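PmbA-related protein (Thermotoga maritima, PDB 1VL4) is of unknown function but may be a metallopeptidase of the PmbA/TldD (peptidase U62) family. Local coordinates at residues F23-K28 with N83-F88; G30-I35 with K66-G71; P278-K283 with F308-G313; L346-G351 with V420-D425. All blocks are in the same frame, centred on the assembly; numbering follows the deposited sequence.

Interaction 1 (F23-K28 with N83-F88)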
loop_
_atom_site.group_PDB
_atom_site.type_symbol
_atom_site.label_atom_id
_atom_site.label_comp_id
_atom_site.label_asym_id
_atom_site.label_seq_id
_atom_site.Cartn_x
_atom_site.Cartn_y
_atom_site.Cartn_z
ATOM N N PHE A 23 21.454 -23.542 -13.233
ATOM C CA PHE A 23 22.562 -24.164 -12.499
ATOM C C PHE A 23 23.782 -24.460 -13.379
ATOM O O PHE A 23 24.922 -24.280 -12.970
ATOM C CB PHE A 23 22.108 -25.456 -11.826
ATOM C CG PHE A 23 21.268 -25.268 -10.597
ATOM C CD1 PHE A 23 20.557 -24.078 -10.334
ATOM C CD2 PHE A 23 21.180 -26.296 -9.680
ATOM C CE1 PHE A 23 19.773 -23.973 -9.174
ATOM C CE2 PHE A 23 20.420 -26.196 -8.550
ATOM C CZ PHE A 23 19.717 -25.051 -8.280
ATOM N N ALA A 24 23.552 -24.906 -14.602
ATOM C CA ALA A 24 24.649 -25.135 -15.541
ATOM C C ALA A 24 25.381 -23.807 -15.880
ATOM O O ALA A 24 26.619 -23.719 -15.856
ATOM C CB ALA A 24 24.089 -25.785 -16.809
ATOM N N LEU A 25 24.608 -22.751 -16.138
ATOM C CA LEU A 25 25.186 -21.422 -16.347
ATOM C C LEU A 25 26.013 -20.960 -15.176
ATOM O O LEU A 25 27.089 -20.407 -15.374
ATOM C CB LEU A 25 24.112 -20.379 -16.648
ATOM C CG LEU A 25 23.618 -20.367 -18.091
ATOM C CD1 LEU A 25 22.230 -19.778 -18.146
ATOM C CD2 LEU A 25 24.579 -19.593 -18.960
ATOM N N ALA A 26 25.531 -21.194 -13.966
ATOM C CA ALA A 26 26.248 -20.785 -12.753
ATOM C C ALA A 26 27.632 -21.397 -12.688
ATOM O O ALA A 26 28.671 -20.698 -12.525
ATOM C CB ALA A 26 25.445 -21.164 -11.493
ATOM N N LYS A 27 27.652 -22.721 -12.804
ATOM C CA LYS A 27 28.912 -23.463 -12.793
ATOM C C LYS A 27 29.857 -22.950 -13.863
ATOM O O LYS A 27 31.024 -22.711 -13.580
ATOM C CB LYS A 27 28.653 -24.951 -13.019
ATOM C CG LYS A 27 28.087 -25.714 -11.800
ATOM C CD LYS A 27 28.083 -27.212 -12.173
ATOM C CE LYS A 27 26.967 -27.995 -11.509
ATOM N NZ LYS A 27 26.589 -29.165 -12.370
ATOM N N LYS A 28 29.331 -22.728 -15.065
ATOM C CA LYS A 28 30.137 -22.204 -16.174
ATOM C C LYS A 28 30.755 -20.860 -15.831
ATOM O O LYS A 28 31.841 -20.597 -16.233
ATOM C CB LYS A 28 29.310 -22.073 -17.457
ATOM C CG LYS A 28 30.123 -21.659 -18.687
ATOM N N ASN A 83 13.642 -18.055 -21.195
ATOM C CA ASN A 83 14.948 -17.485 -21.487
ATOM C C ASN A 83 15.797 -17.482 -20.220
ATOM O O ASN A 83 16.104 -16.420 -19.687
ATOM C CB ASN A 83 14.837 -16.032 -22.034
ATOM C CG ASN A 83 14.129 -15.933 -23.412
ATOM O OD1 ASN A 83 14.776 -15.841 -24.448
ATOM N ND2 ASN A 83 12.819 -15.885 -23.399
ATOM N N PRO A 84 16.183 -18.669 -19.741
ATOM C CA PRO A 84 17.030 -18.674 -18.544
ATOM C C PRO A 84 18.370 -17.970 -18.747
ATOM O O PRO A 84 18.895 -17.381 -17.802
ATOM C CB PRO A 84 17.224 -20.172 -18.253
ATOM C CG PRO A 84 16.990 -20.853 -19.620
ATOM C CD PRO A 84 15.910 -20.037 -20.238
ATOM N N GLU A 85 18.942 -18.031 -19.936
ATOM C CA GLU A 85 20.241 -17.418 -20.104
ATOM C C GLU A 85 20.145 -15.890 -20.055
ATOM O O GLU A 85 21.006 -15.248 -19.466
ATOM C CB GLU A 85 20.970 -17.878 -21.348
ATOM C CG GLU A 85 22.291 -17.119 -21.500
ATOM C CD GLU A 85 23.217 -17.708 -22.537
ATOM O OE1 GLU A 85 22.944 -17.549 -23.755
ATOM O OE2 GLU A 85 24.238 -18.302 -22.122
ATOM N N LYS A 86 19.097 -15.315 -20.643
ATOM C CA LYS A 86 18.836 -13.875 -20.508
ATOM C C LYS A 86 18.588 -13.483 -19.067
ATOM O O LYS A 86 19.151 -12.504 -18.590
ATOM C CB LYS A 86 17.668 -13.422 -21.416
ATOM C CG LYS A 86 18.053 -13.573 -22.862
ATOM C CD LYS A 86 16.966 -13.216 -23.889
ATOM C CE LYS A 86 17.506 -13.495 -25.307
ATOM N NZ LYS A 86 17.119 -12.455 -26.289
ATOM N N CYS A 87 17.752 -14.244 -18.369
ATOM C CA CYS A 87 17.535 -14.044 -16.936
ATOM C C CYS A 87 18.829 -14.083 -16.097
ATOM O O CYS A 87 19.050 -13.225 -15.238
ATOM C CB CYS A 87 16.629 -15.117 -16.411
ATOM S SG CYS A 87 14.925 -14.914 -16.951
ATOM N N PHE A 88 19.661 -15.093 -16.351
ATOM C CA PHE A 88 20.912 -15.239 -15.670
ATOM C C PHE A 88 21.826 -14.059 -15.971
ATOM O O PHE A 88 22.401 -13.458 -15.060
ATOM C CB PHE A 88 21.555 -16.590 -16.042
ATOM C CG PHE A 88 22.944 -16.768 -15.516
ATOM C CD1 PHE A 88 24.026 -16.331 -16.260
ATOM C CD2 PHE A 88 23.168 -17.368 -14.266
ATOM C CE1 PHE A 88 25.337 -16.488 -15.811
ATOM C CE2 PHE A 88 24.473 -17.523 -13.802
ATOM C CZ PHE A 88 25.560 -17.078 -14.584
#
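L25 and E85 stand where the two backbones come nearest, their CA atoms 7.4 Å apart. The axes of 23-28 and 84-88 approach to 10.4 Å and their N-to-C directions differ by 48°, closer to parallel than to antiparallel. They form the helical layer of a two-layer alpha/beta arrangement: helices 15-29 and 84-93 lie next to each other on one face of the antiparallel sheet, where A26 rests on V33 and F88 on V67. The joint is chiefly apolar and turns on L25 and F88. F88 holds CG anti to its backbone N (chi1 173°), and its CB already points toward the other helix; the ring lies against L25 and A26. L25 CB sits over the centre of that ring, 3.8 Å from the centroid and 5° off its normal, a CH-pi contact. The two side chains slide past each other in opposite directions, so that L25 CD1 ends 3.9 Å from F88 CB. That methyl also leans on the backbone of the second helix, 3.7 Å from E85 CA. Its twin CD2 meets the extended E85 chain, which crosses the leucine at about a right angle and brings OE2 to 3.4 Å from CD2. An alanine at F88 would probably open a gap under L25 CB and beside A26, since the whole ring would be gone, and would leave V67 with less cover. At the far end of the ring CE2 lies 3.8 Å from A26 N, and CZ 3.7 Å from L25 O, an oxygen that also takes a hydrogen bond from N29 ND2.

Interaction 2 (G30-I35 with K66-G71); sequences GVEVQI and KVLKDG
V31 CG1, anti to its carbonyl carbon (chi1 -55°), meets the K69 chain, whose CG is anti to the backbone N (chi1 -165°) and which stays extended beyond it. The methyl therefore touches a run of methylenes, with CG1 3.7 Å from K69 CD, as the two side chains cross obliquely. V31 follows G30, whose positive phi closes helix 15-29 in a Schellman motif and leads into the long hairpin of strands 32-48 and 51-69. E32 with L68 and Q34 with K66 are antiparallel hydrogen-bonded pairs, each joined by two bonds. Q34 N reaches K66 O at 2.8 Å, nearly in line with the C=O bond, whereas L68 N, 2.9 Å from E32 O, lies 38° out of that carbonyl plane. Between them V33 and V67 form a non-hydrogen-bonded pair; V67 CA approaches E32 O at 3.3 Å in a CA-H...O contact. V33 and V67 turn to the face covered by A26 and F88. On the other face F106 packs against E32, Q34 and L68. The valine face is thus apolar, while the opposite one combines L68 and aliphatic stems with polar ends that find partners elsewhere, E32 OE1 bonding to T168 and Q34 OE1 to N167.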
loop_
_atom_site.group_PDB
_atom_site.type_symbol
_atom_site.label_atom_id
_atom_site.label_comp_id
_atom_site.label_asym_id
_atom_site.label_seq_id
_atom_site.Cartn_x
_atom_site.Cartn_y
_atom_site.Cartn_z
ATOM N N GLY A 30 31.428 -19.499 -12.651
ATOM C CA GLY A 30 32.069 -19.378 -11.341
ATOM C C GLY A 30 31.240 -18.581 -10.329
ATOM O O GLY A 30 31.786 -17.867 -9.495
ATOM N N VAL A 31 29.923 -18.699 -10.397
ATOM C CA VAL A 31 29.035 -18.116 -9.392
ATOM C C VAL A 31 28.098 -19.164 -8.812
ATOM O O VAL A 31 27.992 -20.278 -9.349
ATOM C CB VAL A 31 28.226 -16.939 -10.016
ATOM C CG1 VAL A 31 29.170 -15.923 -10.624
ATOM C CG2 VAL A 31 27.219 -17.419 -11.059
ATOM N N GLU A 32 27.432 -18.832 -7.700
ATOM C CA GLU A 32 26.364 -19.655 -7.204
ATOM C C GLU A 32 25.074 -19.009 -7.715
ATOM O O GLU A 32 25.068 -17.821 -8.050
ATOM C CB GLU A 32 26.316 -19.732 -5.668
ATOM C CG GLU A 32 27.646 -20.032 -5.005
ATOM C CD GLU A 32 28.158 -21.421 -5.316
ATOM O OE1 GLU A 32 27.383 -22.254 -5.835
ATOM O OE2 GLU A 32 29.350 -21.670 -5.049
ATOM N N VAL A 33 24.019 -19.804 -7.833
ATOM C CA VAL A 33 22.684 -19.277 -8.129
ATOM C C VAL A 33 21.652 -19.881 -7.196
ATOM O O VAL A 33 21.769 -21.045 -6.732
ATOM C CB VAL A 33 22.292 -19.438 -9.640
ATOM C CG1 VAL A 33 22.061 -20.917 -9.997
ATOM C CG2 VAL A 33 21.104 -18.613 -9.982
ATOM N N GLN A 34 20.668 -19.039 -6.862
ATOM C CA GLN A 34 19.517 -19.415 -6.075
ATOM C C GLN A 34 18.247 -18.964 -6.774
ATOM O O GLN A 34 18.165 -17.850 -7.295
ATOM C CB GLN A 34 19.593 -18.839 -4.674
ATOM C CG GLN A 34 18.415 -19.156 -3.801
ATOM C CD GLN A 34 18.711 -18.799 -2.337
ATOM O OE1 GLN A 34 19.346 -19.555 -1.603
ATOM N NE2 GLN A 34 18.324 -17.596 -1.946
ATOM N N ILE A 35 17.279 -19.869 -6.810
ATOM C CA ILE A 35 16.019 -19.657 -7.473
ATOM C C ILE A 35 14.891 -19.847 -6.461
ATOM O O ILE A 35 14.796 -20.879 -5.785
ATOM C CB ILE A 35 15.806 -20.616 -8.654
ATOM C CG1 ILE A 35 17.009 -20.624 -9.570
ATOM C CG2 ILE A 35 14.524 -20.200 -9.411
ATOM C CD1 ILE A 35 17.041 -21.845 -10.465
ATOM N N LYS A 66 18.744 -15.235 -8.143
ATOM C CA LYS A 66 19.801 -14.492 -7.467
ATOM C C LYS A 66 21.161 -15.187 -7.658
ATOM O O LYS A 66 21.292 -16.390 -7.359
ATOM C CB LYS A 66 19.473 -14.364 -5.998
ATOM C CG LYS A 66 20.433 -13.519 -5.170
ATOM C CD LYS A 66 19.924 -13.416 -3.752
ATOM C CE LYS A 66 18.988 -12.223 -3.532
ATOM N NZ LYS A 66 18.606 -12.067 -2.087
ATOM N N VAL A 67 22.139 -14.435 -8.144
ATOM C CA VAL A 67 23.493 -14.963 -8.386
ATOM C C VAL A 67 24.463 -14.361 -7.360
ATOM O O VAL A 67 24.412 -13.143 -7.106
ATOM C CB VAL A 67 23.957 -14.644 -9.781
ATOM C CG1 VAL A 67 25.410 -15.018 -9.965
ATOM C CG2 VAL A 67 23.070 -15.367 -10.812
ATOM N N LEU A 68 25.343 -15.217 -6.809
ATOM C CA LEU A 68 26.257 -14.871 -5.693
ATOM C C LEU A 68 27.679 -15.045 -6.193
ATOM O O LEU A 68 28.027 -16.090 -6.695
ATOM C CB LEU A 68 25.978 -15.738 -4.507
ATOM C CG LEU A 68 26.872 -15.621 -3.272
ATOM C CD1 LEU A 68 26.704 -14.280 -2.594
ATOM C CD2 LEU A 68 26.496 -16.752 -2.317
ATOM N N LYS A 69 28.456 -13.972 -6.165
ATOM C CA LYS A 69 29.870 -14.016 -6.528
ATOM C C LYS A 69 30.674 -13.153 -5.563
ATOM O O LYS A 69 30.437 -11.968 -5.469
ATOM C CB LYS A 69 30.089 -13.518 -7.939
ATOM C CG LYS A 69 31.459 -13.856 -8.526
ATOM C CD LYS A 69 31.590 -13.244 -9.905
ATOM C CE LYS A 69 32.909 -13.543 -10.611
ATOM N NZ LYS A 69 33.030 -12.686 -11.829
ATOM N N ASP A 70 31.596 -13.775 -4.828
ATOM C CA ASP A 70 32.522 -13.093 -3.916
ATOM C C ASP A 70 31.736 -12.317 -2.899
ATOM O O ASP A 70 32.071 -11.174 -2.604
ATOM C CB ASP A 70 33.485 -12.147 -4.650
ATOM C CG ASP A 70 34.448 -12.873 -5.579
ATOM O OD1 ASP A 70 34.883 -13.990 -5.218
ATOM O OD2 ASP A 70 34.767 -12.316 -6.664
ATOM N N GLY A 71 30.655 -12.922 -2.430
ATOM C CA GLY A 71 29.826 -12.340 -1.406
ATOM C C GLY A 71 28.888 -11.231 -1.856
ATOM O O GLY A 71 28.186 -10.702 -1.030
#

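Interaction 3 (P278-K283 with F308-G313); sequences PAVSIK and FVLENG
P278 meets N312 through paired CA-H...O contacts, the P278 CA to N312 O one 3.5 Å long and almost straight. A water ties the same corner together, donating to P278 O and N312 OD1 and accepting from S281 OG. V280 O takes a short but bent, weak bond from G313 N. S281 holds OG anti to its carbonyl carbon (chi1 -66°), where it accepts from N312 N at 2.9 Å with an angle of 170°. I282 bonds through N to L310 O, and its own oxygen is gripped twice, by V309 N at 2.7 Å and L310 N at 3.0 Å; its CD1 lies against L310 CD2, 3.6 Å away. K283 bends at chi3 (85°), setting CE over the centre of the F308 ring, 3.8 Å from the centroid. NZ makes an off-centre cation-pi contact 4.6 Å from that centroid and a salt bridge to E306. E311 CG covers the opposite face, so an alanine at F308 would probably leave the K283 methylenes and E311 CG facing a gap and the ammonium without its pi partner. With V309 and L310 both opposite I282, this is a classic beta bulge, placed where strand 307-311 turns a corner beside strand 282-285 in a mixed sheet.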
loop_
_atom_site.group_PDB
_atom_site.type_symbol
_atom_site.label_atom_id
_atom_site.label_comp_id
_atom_site.label_asym_id
_atom_site.label_seq_id
_atom_site.Cartn_x
_atom_site.Cartn_y
_atom_site.Cartn_z
ATOM N N PRO A 278 7.490 -10.748 34.759
ATOM C CA PRO A 278 7.673 -12.183 34.863
ATOM C C PRO A 278 6.541 -13.038 34.332
ATOM O O PRO A 278 6.809 -14.169 33.863
ATOM C CB PRO A 278 7.833 -12.413 36.345
ATOM C CG PRO A 278 8.569 -11.188 36.806
ATOM C CD PRO A 278 7.925 -10.057 35.978
ATOM N N ALA A 279 5.309 -12.504 34.389
ATOM C CA ALA A 279 4.133 -13.169 33.813
ATOM C C ALA A 279 4.148 -13.302 32.287
ATOM O O ALA A 279 3.356 -14.054 31.744
ATOM C CB ALA A 279 2.858 -12.472 34.248
ATOM N N VAL A 280 5.048 -12.612 31.590
ATOM C CA VAL A 280 4.949 -12.470 30.158
ATOM C C VAL A 280 6.029 -13.309 29.482
ATOM O O VAL A 280 7.203 -13.064 29.716
ATOM C CB VAL A 280 5.115 -11.019 29.738
ATOM C CG1 VAL A 280 5.289 -10.884 28.166
ATOM C CG2 VAL A 280 3.946 -10.212 30.223
ATOM N N SER A 281 5.606 -14.308 28.688
ATOM C CA SER A 281 6.506 -15.039 27.799
ATOM C C SER A 281 5.959 -14.911 26.391
ATOM O O SER A 281 4.756 -15.086 26.178
ATOM C CB SER A 281 6.626 -16.526 28.180
ATOM O OG SER A 281 7.262 -16.721 29.449
ATOM N N ILE A 282 6.858 -14.636 25.438
ATOM C CA ILE A 282 6.506 -14.495 24.067
ATOM C C ILE A 282 7.464 -15.389 23.269
ATOM O O ILE A 282 8.722 -15.279 23.409
ATOM C CB ILE A 282 6.638 -13.029 23.586
ATOM C CG1 ILE A 282 5.705 -12.126 24.413
ATOM C CG2 ILE A 282 6.284 -12.909 22.133
ATOM C CD1 ILE A 282 5.863 -10.624 24.112
ATOM N N LYS A 283 6.855 -16.239 22.438
ATOM C CA LYS A 283 7.558 -17.208 21.616
ATOM C C LYS A 283 7.365 -16.896 20.140
ATOM O O LYS A 283 6.362 -16.300 19.692
ATOM C CB LYS A 283 7.025 -18.630 21.898
ATOM C CG LYS A 283 7.209 -19.154 23.319
ATOM C CD LYS A 283 7.105 -20.685 23.370
ATOM C CE LYS A 283 8.394 -21.417 23.064
ATOM N NZ LYS A 283 8.126 -22.898 23.111
ATOM N N PHE A 308 11.786 -18.992 22.734
ATOM C CA PHE A 308 11.371 -17.789 23.458
ATOM C C PHE A 308 12.101 -16.531 22.970
ATOM O O PHE A 308 13.334 -16.487 22.832
ATOM C CB PHE A 308 11.573 -17.942 24.958
ATOM C CG PHE A 308 10.681 -18.978 25.579
ATOM C CD1 PHE A 308 9.399 -18.651 25.996
ATOM C CD2 PHE A 308 11.152 -20.270 25.778
ATOM C CE1 PHE A 308 8.611 -19.572 26.552
ATOM C CE2 PHE A 308 10.353 -21.221 26.372
ATOM C CZ PHE A 308 9.073 -20.873 26.748
ATOM N N VAL A 309 11.312 -15.505 22.713
ATOM C CA VAL A 309 11.847 -14.167 22.612
ATOM C C VAL A 309 11.901 -13.533 24.023
ATOM O O VAL A 309 12.937 -13.025 24.436
ATOM C CB VAL A 309 11.054 -13.312 21.609
ATOM C CG1 VAL A 309 11.714 -11.920 21.472
ATOM C CG2 VAL A 309 11.042 -14.007 20.250
ATOM N N LEU A 310 10.789 -13.613 24.748
ATOM C CA LEU A 310 10.745 -13.302 26.157
ATOM C C LEU A 310 10.388 -14.546 26.902
ATOM O O LEU A 310 9.417 -15.233 26.578
ATOM C CB LEU A 310 9.684 -12.229 26.424
ATOM C CG LEU A 310 10.030 -10.748 26.518
ATOM C CD1 LEU A 310 11.290 -10.340 25.806
ATOM C CD2 LEU A 310 8.809 -9.917 26.038
ATOM N N GLU A 311 11.193 -14.884 27.877
ATOM C CA GLU A 311 10.917 -16.015 28.697
ATOM C C GLU A 311 10.832 -15.480 30.119
ATOM O O GLU A 311 11.841 -15.038 30.683
ATOM C CB GLU A 311 11.997 -17.070 28.563
ATOM C CG GLU A 311 11.606 -18.357 29.345
ATOM C CD GLU A 311 12.543 -19.530 29.119
ATOM O OE1 GLU A 311 13.550 -19.365 28.395
ATOM O OE2 GLU A 311 12.259 -20.625 29.671
ATOM N N ASN A 312 9.621 -15.526 30.680
ATOM C CA ASN A 312 9.332 -14.920 31.985
ATOM C C ASN A 312 9.873 -13.489 32.036
ATOM O O ASN A 312 10.466 -13.090 32.992
ATOM C CB ASN A 312 9.887 -15.757 33.138
ATOM C CG ASN A 312 9.450 -17.232 33.061
ATOM O OD1 ASN A 312 8.313 -17.528 32.727
ATOM N ND2 ASN A 312 10.358 -18.146 33.377
ATOM N N GLY A 313 9.629 -12.753 30.963
ATOM C CA GLY A 313 9.898 -11.351 30.884
ATOM C C GLY A 313 11.334 -11.041 30.518
ATOM O O GLY A 313 11.646 -9.886 30.287
HETATM O O HOH W 1 5.885 -16.251 32.401
#

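Interaction 4 (L346-G351 with V420-D425)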
loop_
_atom_site.group_PDB
_atom_site.type_symbol
_atom_site.label_atom_id
_atom_site.label_comp_id
_atom_site.label_asym_id
_atom_site.label_seq_id
_atom_site.Cartn_x
_atom_site.Cartn_y
_atom_site.Cartn_z
ATOM N N LEU A 346 3.999 -14.966 16.221
ATOM C CA LEU A 346 4.492 -14.378 17.456
ATOM C C LEU A 346 3.396 -14.522 18.510
ATOM O O LEU A 346 2.414 -13.808 18.442
ATOM C CB LEU A 346 4.852 -12.907 17.275
ATOM C CG LEU A 346 5.530 -12.250 18.504
ATOM C CD1 LEU A 346 6.894 -12.844 18.725
ATOM C CD2 LEU A 346 5.594 -10.782 18.348
ATOM N N MET A 347 3.645 -15.370 19.519
ATOM C CA MET A 347 2.648 -15.767 20.487
ATOM C C MET A 347 2.969 -15.331 21.904
ATOM O O MET A 347 3.980 -15.726 22.463
ATOM C CB MET A 347 2.474 -17.285 20.469
ATOM C CG MET A 347 1.434 -17.790 21.442
ATOM S SD MET A 347 1.020 -19.482 21.144
ATOM C CE MET A 347 -0.213 -19.788 22.386
ATOM N N LEU A 348 2.033 -14.625 22.514
ATOM C CA LEU A 348 2.062 -14.406 23.962
ATOM C C LEU A 348 1.430 -15.611 24.626
ATOM O O LEU A 348 0.294 -15.979 24.318
ATOM C CB LEU A 348 1.301 -13.128 24.361
ATOM C CG LEU A 348 1.174 -12.947 25.895
ATOM C CD1 LEU A 348 2.472 -12.453 26.366
ATOM C CD2 LEU A 348 0.123 -11.969 26.278
ATOM N N MET A 349 2.180 -16.231 25.534
ATOM C CA MET A 349 1.800 -17.465 26.104
ATOM C C MET A 349 0.696 -17.234 27.137
ATOM O O MET A 349 0.839 -16.355 27.979
ATOM C CB MET A 349 3.017 -18.123 26.724
ATOM C CG MET A 349 4.151 -18.460 25.744
ATOM S SD MET A 349 3.686 -19.386 24.241
ATOM C CE MET A 349 3.301 -20.934 24.881
ATOM N N PRO A 350 -0.393 -18.039 27.098
ATOM C CA PRO A 350 -1.495 -17.832 28.035
ATOM C C PRO A 350 -1.165 -18.253 29.446
ATOM O O PRO A 350 -0.312 -19.129 29.643
ATOM C CB PRO A 350 -2.624 -18.743 27.482
ATOM C CG PRO A 350 -1.920 -19.857 26.858
ATOM C CD PRO A 350 -0.664 -19.198 26.232
ATOM N N GLY A 351 -1.854 -17.645 30.404
ATOM C CA GLY A 351 -1.902 -18.136 31.752
ATOM C C GLY A 351 -3.204 -18.880 31.936
ATOM O O GLY A 351 -3.730 -19.425 30.986
ATOM N N VAL A 420 0.337 -7.873 34.530
ATOM C CA VAL A 420 0.410 -8.615 35.776
ATOM C C VAL A 420 -0.327 -9.970 35.741
ATOM O O VAL A 420 -0.035 -10.841 36.540
ATOM C CB VAL A 420 -0.077 -7.730 36.995
ATOM C CG1 VAL A 420 0.787 -6.489 37.112
ATOM C CG2 VAL A 420 -1.556 -7.343 36.888
ATOM N N LEU A 421 -1.275 -10.132 34.824
ATOM C CA LEU A 421 -1.993 -11.389 34.632
ATOM C C LEU A 421 -2.369 -11.597 33.189
ATOM O O LEU A 421 -2.793 -10.656 32.510
ATOM C CB LEU A 421 -3.292 -11.395 35.424
ATOM C CG LEU A 421 -3.319 -11.695 36.918
ATOM C CD1 LEU A 421 -4.756 -11.450 37.410
ATOM C CD2 LEU A 421 -2.831 -13.125 37.227
ATOM N N VAL A 422 -2.253 -12.857 32.750
ATOM C CA VAL A 422 -2.448 -13.272 31.362
ATOM C C VAL A 422 -3.569 -14.312 31.321
ATOM O O VAL A 422 -3.577 -15.255 32.091
ATOM C CB VAL A 422 -1.137 -13.839 30.773
ATOM C CG1 VAL A 422 -1.270 -14.209 29.311
ATOM C CG2 VAL A 422 0.023 -12.810 30.970
ATOM N N GLY A 423 -4.472 -14.136 30.374
ATOM C CA GLY A 423 -5.640 -15.013 30.195
ATOM C C GLY A 423 -5.347 -16.276 29.422
ATOM O O GLY A 423 -4.227 -16.508 28.949
ATOM N N ASN A 424 -6.398 -17.057 29.221
ATOM C CA ASN A 424 -6.285 -18.321 28.531
ATOM C C ASN A 424 -7.163 -18.284 27.264
ATOM O O ASN A 424 -7.411 -19.300 26.645
ATOM C CB ASN A 424 -6.623 -19.484 29.492
ATOM C CG ASN A 424 -8.095 -19.510 29.872
ATOM O OD1 ASN A 424 -8.892 -18.752 29.346
ATOM N ND2 ASN A 424 -8.452 -20.380 30.795
ATOM N N ASP A 425 -7.630 -17.097 26.886
ATOM C CA ASP A 425 -8.519 -16.910 25.739
ATOM C C ASP A 425 -7.675 -16.506 24.548
ATOM O O ASP A 425 -7.764 -15.398 24.054
ATOM C CB ASP A 425 -9.624 -15.865 26.005
ATOM C CG ASP A 425 -9.075 -14.514 26.463
ATOM O OD1 ASP A 425 -7.968 -14.495 27.035
ATOM O OD2 ASP A 425 -9.760 -13.486 26.266
#
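V422 and G351 meet at a junction of strand ends, where the chain leaving strand 345-348 passes the end of strand 419-422 without pairing to it as a ladder. V422 carries the side-chain part of the contact. Its CG1, anti to the backbone N (chi1 -177°), points toward 348-351 and touches these residues one after another: L348 CD2 at 4.0 Å, M349 O at 3.3 Å, P350 CA at 3.8 Å, and G351 through its N. L348 comes to it obliquely from the strand, and its side chain also packs on V280, I282 and V437, so V422 adds to an apolar cluster drawn from several strands; P435 touches V422 as well. The two strands belong to different sheets of the C-terminal family region: 345-348 lies between 282-285 and 432-434 in a mixed sheet of six strands, while 419-422 pairs with 437-444 in another mixed sheet. Beyond the valine the contact passes to the backbone. G351 N gives a weak hydrogen bond to G423 O, 3.0 Å long but bent to 131°. The same oxygen lies close to the proline ring, 3.1 Å from P350 CB. G351 CA sits 3.3 Å from V422 O, an approach that suits a residue with no side chain, because a CB there would clash with that oxygen. One residue past G423, N424 keeps CG between its backbone N and carbonyl carbon (chi1 69°); the amide end leads away, while N424 CB rests 3.3 Å from G351 O.

Overall arrangement
The four contacts form two pairs at distant parts of the chain. Interactions 1 and 2, centres about 11 Å apart, share one unit: helix 15-29 is followed, after G30 and V31, by strand 32-48, and interaction 2 is nested within the loop that interaction 1 closes. A26 and F23 of the helix pack on V33, joining the helical layer to the long antiparallel sheet. Interactions 3 and 4 follow later in the sequence, centres about 10 Å apart, and meet where strands 282-285 and 345-348 lie side by side in one mixed sheet of the C-terminal region. Interactions 1 and 4 lie about 51 Å apart between centres; the two pairs do not touch and belong to separate parts of the fold.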